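Tautomerase domain-containing protein (Gammaproteobacteria bacterium SG8_31, PDB 7M59) is of undetermined function but belongs to the tautomerase enzymes of the MIF clan, small proteins built on a beta-alpha-beta unit, here assembled from six chains. Local coordinates at residues Arg25-His28 with Glu29-Ala33; Arg43-Pro46 with Gly47-Val51; His50-Gly54 with Arg55-Glu59. All blocks are in the same frame, centred on the assembly; numbering follows the deposited sequence.

Interaction 1 of 3, residues Arg25-His28 with Glu29-Ala33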
loop_
_atom_site.group_PDB
_atom_site.type_symbol
_atom_site.label_atom_id
_atom_site.label_comp_id
_atom_site.label_asym_id
_atom_site.label_seq_id
_atom_site.Cartn_x
_atom_site.Cartn_y
_atom_site.Cartn_z
ATOM N N ARG A 25 20.074 -4.730 1.461
ATOM C CA ARG A 25 21.321 -4.255 2.057
ATOM C C ARG A 25 21.197 -2.814 2.540
ATOM O O ARG A 25 21.646 -2.485 3.645
ATOM C CB ARG A 25 22.468 -4.373 1.049
ATOM C CG ARG A 25 22.899 -5.799 0.750
ATOM C CD ARG A 25 24.216 -5.814 -0.019
ATOM N NE ARG A 25 24.116 -5.089 -1.283
ATOM C CZ ARG A 25 23.679 -5.625 -2.420
ATOM N NH1 ARG A 25 23.303 -6.896 -2.457
ATOM N NH2 ARG A 25 23.623 -4.890 -3.523
ATOM N N ALA A 26 20.590 -1.941 1.725
ATOM C CA ALA A 26 20.443 -0.539 2.112
ATOM C C ALA A 26 19.642 -0.396 3.401
ATOM O O ALA A 26 20.024 0.365 4.297
ATOM C CB ALA A 26 19.785 0.261 0.985
ATOM N N VAL A 27 18.517 -1.107 3.509
ATOM C CA VAL A 27 17.702 -1.003 4.715
ATOM C C VAL A 27 18.459 -1.556 5.919
ATOM O O VAL A 27 18.503 -0.931 6.985
ATOM C CB VAL A 27 16.351 -1.711 4.504
ATOM C CG1 VAL A 27 15.575 -1.822 5.816
ATOM C CG2 VAL A 27 15.552 -0.947 3.457
ATOM N N HIS A 28 19.075 -2.731 5.762
ATOM C CA HIS A 28 19.858 -3.321 6.848
ATOM C C HIS A 28 20.938 -2.361 7.343
ATOM O O HIS A 28 21.097 -2.155 8.552
ATOM C CB HIS A 28 20.475 -4.637 6.367
ATOM C CG HIS A 28 21.409 -5.271 7.352
ATOM N ND1 HIS A 28 21.070 -5.501 8.670
ATOM C CD2 HIS A 28 22.671 -5.739 7.201
ATOM C CE1 HIS A 28 22.087 -6.079 9.288
ATOM N NE2 HIS A 28 23.069 -6.235 8.419
ATOM N N GLU A 29 21.678 -1.743 6.420
ATOM C CA GLU A 29 22.831 -0.940 6.817
ATOM C C GLU A 29 22.456 0.419 7.395
ATOM O O GLU A 29 23.183 0.936 8.253
ATOM C CB GLU A 29 23.766 -0.753 5.624
ATOM C CG GLU A 29 24.416 -2.050 5.182
ATOM C CD GLU A 29 25.070 -1.933 3.829
ATOM O OE1 GLU A 29 25.193 -0.794 3.323
ATOM O OE2 GLU A 29 25.448 -2.982 3.270
ATOM N N THR A 30 21.346 1.019 6.954
ATOM C CA THR A 30 21.030 2.382 7.372
ATOM C C THR A 30 20.169 2.458 8.627
ATOM O O THR A 30 20.313 3.413 9.397
ATOM C CB THR A 30 20.324 3.148 6.245
ATOM O OG1 THR A 30 19.169 2.415 5.814
ATOM C CG2 THR A 30 21.260 3.350 5.059
ATOM N N ILE A 31 19.257 1.509 8.852
ATOM C CA ILE A 31 18.383 1.560 10.018
ATOM C C ILE A 31 18.545 0.359 10.932
ATOM O O ILE A 31 17.870 0.285 11.962
ATOM C CB ILE A 31 16.899 1.749 9.624
ATOM C CG1 ILE A 31 16.322 0.503 8.942
ATOM C CG2 ILE A 31 16.753 2.950 8.729
ATOM C CD1 ILE A 31 14.780 0.528 8.855
ATOM N N GLY A 32 19.442 -0.573 10.611
ATOM C CA GLY A 32 19.707 -1.662 11.527
ATOM C C GLY A 32 18.625 -2.710 11.607
ATOM O O GLY A 32 18.567 -3.456 12.584
ATOM N N ALA A 33 17.747 -2.778 10.612
ATOM C CA ALA A 33 16.788 -3.867 10.557
ATOM C C ALA A 33 17.532 -5.160 10.253
ATOM O O ALA A 33 18.311 -5.208 9.291
ATOM C CB ALA A 33 15.733 -3.598 9.483
#
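Thr30 turns its hydroxyl back onto the carbonyl of Ala26, one turn earlier in helix 13-31. With OG1 set between the backbone N and the carbonyl carbon (chi1 55°), the OG1 atom of Thr30 lies 2.7 Å from Ala26 O. The same oxygen takes the backbone N-H of Thr30, its N 3.0 Å away, and the two donors arrive from opposite faces of the carbonyl plane. His28 reaches forward instead. Its CG stands anti to the backbone N (chi1 174°), which sets the ring where His28 ND1 meets Ala33 O at 2.8 Å, close to the plane of the imidazole. The helix of the beta-alpha-beta unit ends at Gly32, whose positive phi (74°) suits glycine, a common way for a helix to stop; Gly32 N keeps a weak bond to His28 O at 3.1 Å. On the buried side Val27 and Ile31 run side by side, Val27 CG1 to Ile31 CD1 at 3.9 Å, and Val27 CG1 also touches Ala33 CB at 4.1 Å. Pro1 touches Val27 and Ala33, while Arg11 of the second subunit binds Ile31 O through its NE. Chemically, the helix end is held by side chains as well as backbone: the Ala26 carbonyl is satisfied twice, and the imidazole of His28 carries a proton on ND1 for Ala33 O, a bond that probably holds the ring in this orientation.

Interaction 2 of 3, residues Arg43-Pro46 with Gly47-Val51; sequences RETP and GAHHV
Thr45 and His50 share the shortest polar contact here: Thr45 OG1 lies 2.6 Å from His50 NE2, a hydrogen bond in which either partner could be the donor. The hydroxyl comes to the edge of the imidazole, near its plane, and the two side chains stand roughly at right angles. At its other nitrogen the ring is held by Tyr39 of the third subunit, whose OH bonds to His50 ND1, so both ring nitrogens are tied down. Among the backbone bonds, His49 N reaches Pro46 O at 3.0 Å, and His50 N reaches Gly47 O at 3.0 Å; together they shape the tight 3-10 turn of residues 47-49. Pro46 O has a further neighbour in His50 CD2, 3.3 Å away at the ring edge. The apolar part is a CH-pi contact: Pro46 CD lies over one face of His49, 3.9 Å from the ring centroid. His49 CG is anti to the carbonyl carbon (chi1 -73°), which swings the ring back over the proline, while its NE2 bonds to Lys16 NZ of the third subunit. Beside it, Thr45 CB rests 4.1 Å from His49 CB. This is the compact corner by which the last strand of a beta-alpha-beta unit passes into a short C-terminal hairpin, whose first strand pairs antiparallel with a strand of the third subunit, an oligomer-building feature of the tautomerase family.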
loop_
_atom_site.group_PDB
_atom_site.type_symbol
_atom_site.label_atom_id
_atom_site.label_comp_id
_atom_site.label_asym_id
_atom_site.label_seq_id
_atom_site.Cartn_x
_atom_site.Cartn_y
_atom_site.Cartn_z
ATOM N N ARG A 43 5.949 -4.876 -7.475
ATOM C CA ARG A 43 4.779 -4.895 -8.344
ATOM C C ARG A 43 5.092 -4.097 -9.600
ATOM O O ARG A 43 5.624 -2.987 -9.509
ATOM C CB ARG A 43 3.550 -4.292 -7.647
ATOM C CG ARG A 43 2.990 -5.146 -6.515
ATOM C CD ARG A 43 1.729 -4.497 -5.909
ATOM N NE ARG A 43 2.064 -3.231 -5.255
ATOM C CZ ARG A 43 2.142 -3.053 -3.936
ATOM N NH1 ARG A 43 1.879 -4.048 -3.083
ATOM N NH2 ARG A 43 2.478 -1.859 -3.459
ATOM N N GLU A 44 4.748 -4.651 -10.763
ATOM C CA GLU A 44 4.952 -3.980 -12.043
ATOM C C GLU A 44 3.641 -3.438 -12.588
ATOM O O GLU A 44 2.592 -4.079 -12.466
ATOM C CB GLU A 44 5.548 -4.934 -13.078
ATOM C CG GLU A 44 6.925 -5.426 -12.747
ATOM C CD GLU A 44 7.362 -6.537 -13.686
ATOM O OE1 GLU A 44 6.612 -7.526 -13.842
ATOM O OE2 GLU A 44 8.440 -6.399 -14.284
ATOM N N THR A 45 3.722 -2.280 -13.228
ATOM C CA THR A 45 2.597 -1.628 -13.875
ATOM C C THR A 45 3.066 -0.998 -15.175
ATOM O O THR A 45 4.259 -0.715 -15.345
ATOM C CB THR A 45 1.957 -0.554 -12.977
ATOM O OG1 THR A 45 2.976 0.135 -12.238
ATOM C CG2 THR A 45 0.952 -1.187 -12.026
ATOM N N PRO A 46 2.153 -0.757 -16.112
ATOM C CA PRO A 46 2.519 0.021 -17.297
ATOM C C PRO A 46 2.916 1.437 -16.911
ATOM O O PRO A 46 2.478 1.982 -15.892
ATOM C CB PRO A 46 1.237 0.016 -18.140
ATOM C CG PRO A 46 0.418 -1.089 -17.620
ATOM C CD PRO A 46 0.757 -1.228 -16.168
ATOM N N GLY A 47 3.757 2.042 -17.749
ATOM C CA GLY A 47 4.135 3.421 -17.513
ATOM C C GLY A 47 2.946 4.353 -17.417
ATOM O O GLY A 47 2.970 5.313 -16.646
ATOM N N ALA A 48 1.892 4.083 -18.198
ATOM C CA ALA A 48 0.700 4.921 -18.200
ATOM C C ALA A 48 -0.011 4.939 -16.856
ATOM O O ALA A 48 -0.809 5.851 -16.602
ATOM C CB ALA A 48 -0.267 4.454 -19.291
ATOM N N HIS A 49 0.261 3.963 -15.991
ATOM C CA HIS A 49 -0.346 3.918 -14.668
ATOM C C HIS A 49 0.429 4.722 -13.638
ATOM O O HIS A 49 0.038 4.740 -12.465
ATOM C CB HIS A 49 -0.471 2.468 -14.193
ATOM C CG HIS A 49 -1.537 1.686 -14.900
ATOM N ND1 HIS A 49 -2.009 0.482 -14.426
ATOM C CD2 HIS A 49 -2.221 1.935 -16.043
ATOM C CE1 HIS A 49 -2.936 0.019 -15.250
ATOM N NE2 HIS A 49 -3.087 0.886 -16.236
ATOM N N HIS A 50 1.526 5.358 -14.039
ATOM C CA HIS A 50 2.305 6.249 -13.185
ATOM C C HIS A 50 2.088 7.659 -13.704
ATOM O O HIS A 50 2.587 8.006 -14.779
ATOM C CB HIS A 50 3.790 5.902 -13.218
ATOM C CG HIS A 50 4.105 4.543 -12.688
ATOM N ND1 HIS A 50 4.916 4.346 -11.591
ATOM C CD2 HIS A 50 3.716 3.312 -13.100
ATOM C CE1 HIS A 50 5.010 3.050 -11.348
ATOM N NE2 HIS A 50 4.296 2.403 -12.251
ATOM N N VAL A 51 1.341 8.468 -12.959
ATOM C CA VAL A 51 1.019 9.827 -13.391
ATOM C C VAL A 51 1.592 10.778 -12.348
ATOM O O VAL A 51 1.036 10.945 -11.253
ATOM C CB VAL A 51 -0.485 10.027 -13.600
ATOM C CG1 VAL A 51 -0.773 11.408 -14.175
ATOM C CG2 VAL A 51 -1.015 8.948 -14.538
#

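Interaction 3 of 3, residues His50-Gly54 with Arg55-Glu59; sequences HVKAG and RTLPE
His50 O accepts the backbone N-H of Leu57, with Leu57 N 2.9 Å away. A CA-H...O contact from Thr56 CA, at 3.5 Å, comes to the same oxygen. Further along, Lys52 and Arg55 form a hydrogen-bonded pair: Lys52 N gives its hydrogen to Arg55 O at 2.9 Å, and Arg55 N returns one to Lys52 O at 3.0 Å. Between these rungs Val51 and Thr56 face each other as a non-hydrogen-bonded pair, and Val51 CG2 comes to 4.1 Å from Thr56 OG1. Strands 50-52 and 55-56 therefore make a beta hairpin with a two-residue loop, closed by a type I' turn in which Ala53 and Gly54 both take positive phi (53° and 81°), a value that at Gly54 comes readily to glycine. Arg55 leans over this turn: its chi1 of -29° lies well away from a staggered value and brings Arg55 CG to 3.4 Å from Ala53 O, after which the chain bends twice more on its way outward. At the open end of the hairpin, Leu57 points its side chain toward strand 50-52. The CG and CD1 atoms of Leu57 bear on His50 CB, the CD1 atom at 3.7 Å, and the leucine also packs against Arg8 of the same chain, Tyr39 of the third subunit and Tyr37 of the second. The outer edge of strand 50-52 is not left bare, for His50, Val51 and Lys52 pair antiparallel with a strand of the third subunit, carrying the sheet across the interface. Beyond Leu57 the chain runs extended through Pro58, whose carbonyl oxygen is bound by Arg8 NH1.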
loop_
_atom_site.group_PDB
_atom_site.type_symbol
_atom_site.label_atom_id
_atom_site.label_comp_id
_atom_site.label_asym_id
_atom_site.label_seq_id
_atom_site.Cartn_x
_atom_site.Cartn_y
_atom_site.Cartn_z
ATOM N N HIS A 50 1.526 5.358 -14.039
ATOM C CA HIS A 50 2.305 6.249 -13.185
ATOM C C HIS A 50 2.088 7.659 -13.704
ATOM O O HIS A 50 2.587 8.006 -14.779
ATOM C CB HIS A 50 3.790 5.902 -13.218
ATOM C CG HIS A 50 4.105 4.543 -12.688
ATOM N ND1 HIS A 50 4.916 4.346 -11.591
ATOM C CD2 HIS A 50 3.716 3.312 -13.100
ATOM C CE1 HIS A 50 5.010 3.050 -11.348
ATOM N NE2 HIS A 50 4.296 2.403 -12.251
ATOM N N VAL A 51 1.341 8.468 -12.959
ATOM C CA VAL A 51 1.019 9.827 -13.391
ATOM C C VAL A 51 1.592 10.778 -12.348
ATOM O O VAL A 51 1.036 10.945 -11.253
ATOM C CB VAL A 51 -0.485 10.027 -13.600
ATOM C CG1 VAL A 51 -0.773 11.408 -14.175
ATOM C CG2 VAL A 51 -1.015 8.948 -14.538
ATOM N N LYS A 52 2.731 11.382 -12.675
ATOM C CA LYS A 52 3.496 12.206 -11.751
ATOM C C LYS A 52 3.388 13.651 -12.209
ATOM O O LYS A 52 3.693 13.958 -13.366
ATOM C CB LYS A 52 4.959 11.762 -11.700
ATOM C CG LYS A 52 5.842 12.632 -10.797
ATOM C CD LYS A 52 7.267 12.095 -10.719
ATOM C CE LYS A 52 8.079 12.474 -11.960
ATOM N NZ LYS A 52 8.101 13.948 -12.252
ATOM N N ALA A 53 2.953 14.529 -11.305
ATOM C CA ALA A 53 2.748 15.943 -11.626
ATOM C C ALA A 53 1.848 16.111 -12.848
ATOM O O ALA A 53 2.067 16.982 -13.697
ATOM C CB ALA A 53 4.085 16.657 -11.822
ATOM N N GLY A 54 0.818 15.270 -12.935
ATOM C CA GLY A 54 -0.142 15.319 -14.016
ATOM C C GLY A 54 0.281 14.651 -15.304
ATOM O O GLY A 54 -0.542 14.555 -16.228
ATOM N N ARG A 55 1.518 14.172 -15.407
ATOM C CA ARG A 55 2.040 13.626 -16.656
ATOM C C ARG A 55 2.290 12.127 -16.545
ATOM O O ARG A 55 2.872 11.653 -15.563
ATOM C CB ARG A 55 3.329 14.339 -17.080
ATOM C CG ARG A 55 3.428 15.777 -16.618
ATOM C CD ARG A 55 3.957 16.698 -17.721
ATOM N NE ARG A 55 2.968 16.952 -18.770
ATOM C CZ ARG A 55 3.250 17.029 -20.068
ATOM N NH1 ARG A 55 2.282 17.261 -20.948
ATOM N NH2 ARG A 55 4.501 16.872 -20.488
ATOM N N THR A 56 1.857 11.398 -17.563
ATOM C CA THR A 56 2.107 9.969 -17.652
ATOM C C THR A 56 3.595 9.691 -17.854
ATOM O O THR A 56 4.287 10.413 -18.580
ATOM C CB THR A 56 1.288 9.390 -18.809
ATOM O OG1 THR A 56 -0.105 9.406 -18.464
ATOM C CG2 THR A 56 1.694 7.998 -19.109
ATOM N N LEU A 57 4.098 8.645 -17.195
ATOM C CA LEU A 57 5.476 8.254 -17.426
ATOM C C LEU A 57 5.575 7.361 -18.662
ATOM O O LEU A 57 4.622 6.655 -19.009
ATOM C CB LEU A 57 6.037 7.515 -16.210
ATOM C CG LEU A 57 6.107 8.287 -14.888
ATOM C CD1 LEU A 57 7.009 7.578 -13.877
ATOM C CD2 LEU A 57 6.550 9.726 -15.091
ATOM N N PRO A 58 6.709 7.388 -19.358
ATOM C CA PRO A 58 6.863 6.534 -20.538
ATOM C C PRO A 58 7.073 5.079 -20.145
ATOM O O PRO A 58 7.370 4.745 -18.995
ATOM C CB PRO A 58 8.102 7.111 -21.232
ATOM C CG PRO A 58 8.894 7.719 -20.131
ATOM C CD PRO A 58 7.877 8.263 -19.155
ATOM N N GLU A 59 6.898 4.201 -21.129
ATOM C CA GLU A 59 7.215 2.794 -20.938
ATOM C C GLU A 59 8.715 2.601 -20.782
ATOM O O GLU A 59 9.516 3.269 -21.444
ATOM C CB GLU A 59 6.721 1.964 -22.124
ATOM C CG GLU A 59 5.234 1.760 -22.149
ATOM C CD GLU A 59 4.770 0.909 -20.987
ATOM O OE1 GLU A 59 5.308 -0.212 -20.807
ATOM O OE2 GLU A 59 3.881 1.371 -20.264
#

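From the N terminus, strand 2-8 leads into helix 13-31, and interaction 1 finishes that helix before the chain turns toward strand 39-45. Interaction 2 then rounds the corner at the far end of this strand, and interaction 3 closes the hairpin that follows. Interaction 1 closes before the other two open, while interaction 3 begins on His50 and Val51, where interaction 2 ends; none nests in another. The centres of interactions 2 and 3 are about 8 Å apart, and Glu59 OE2 reaches back to Gly47 N, binding the tail of the hairpin to the corner. Interaction 1 sits across the chain's centre, about 28 and 30 Å from the other two, centre to centre.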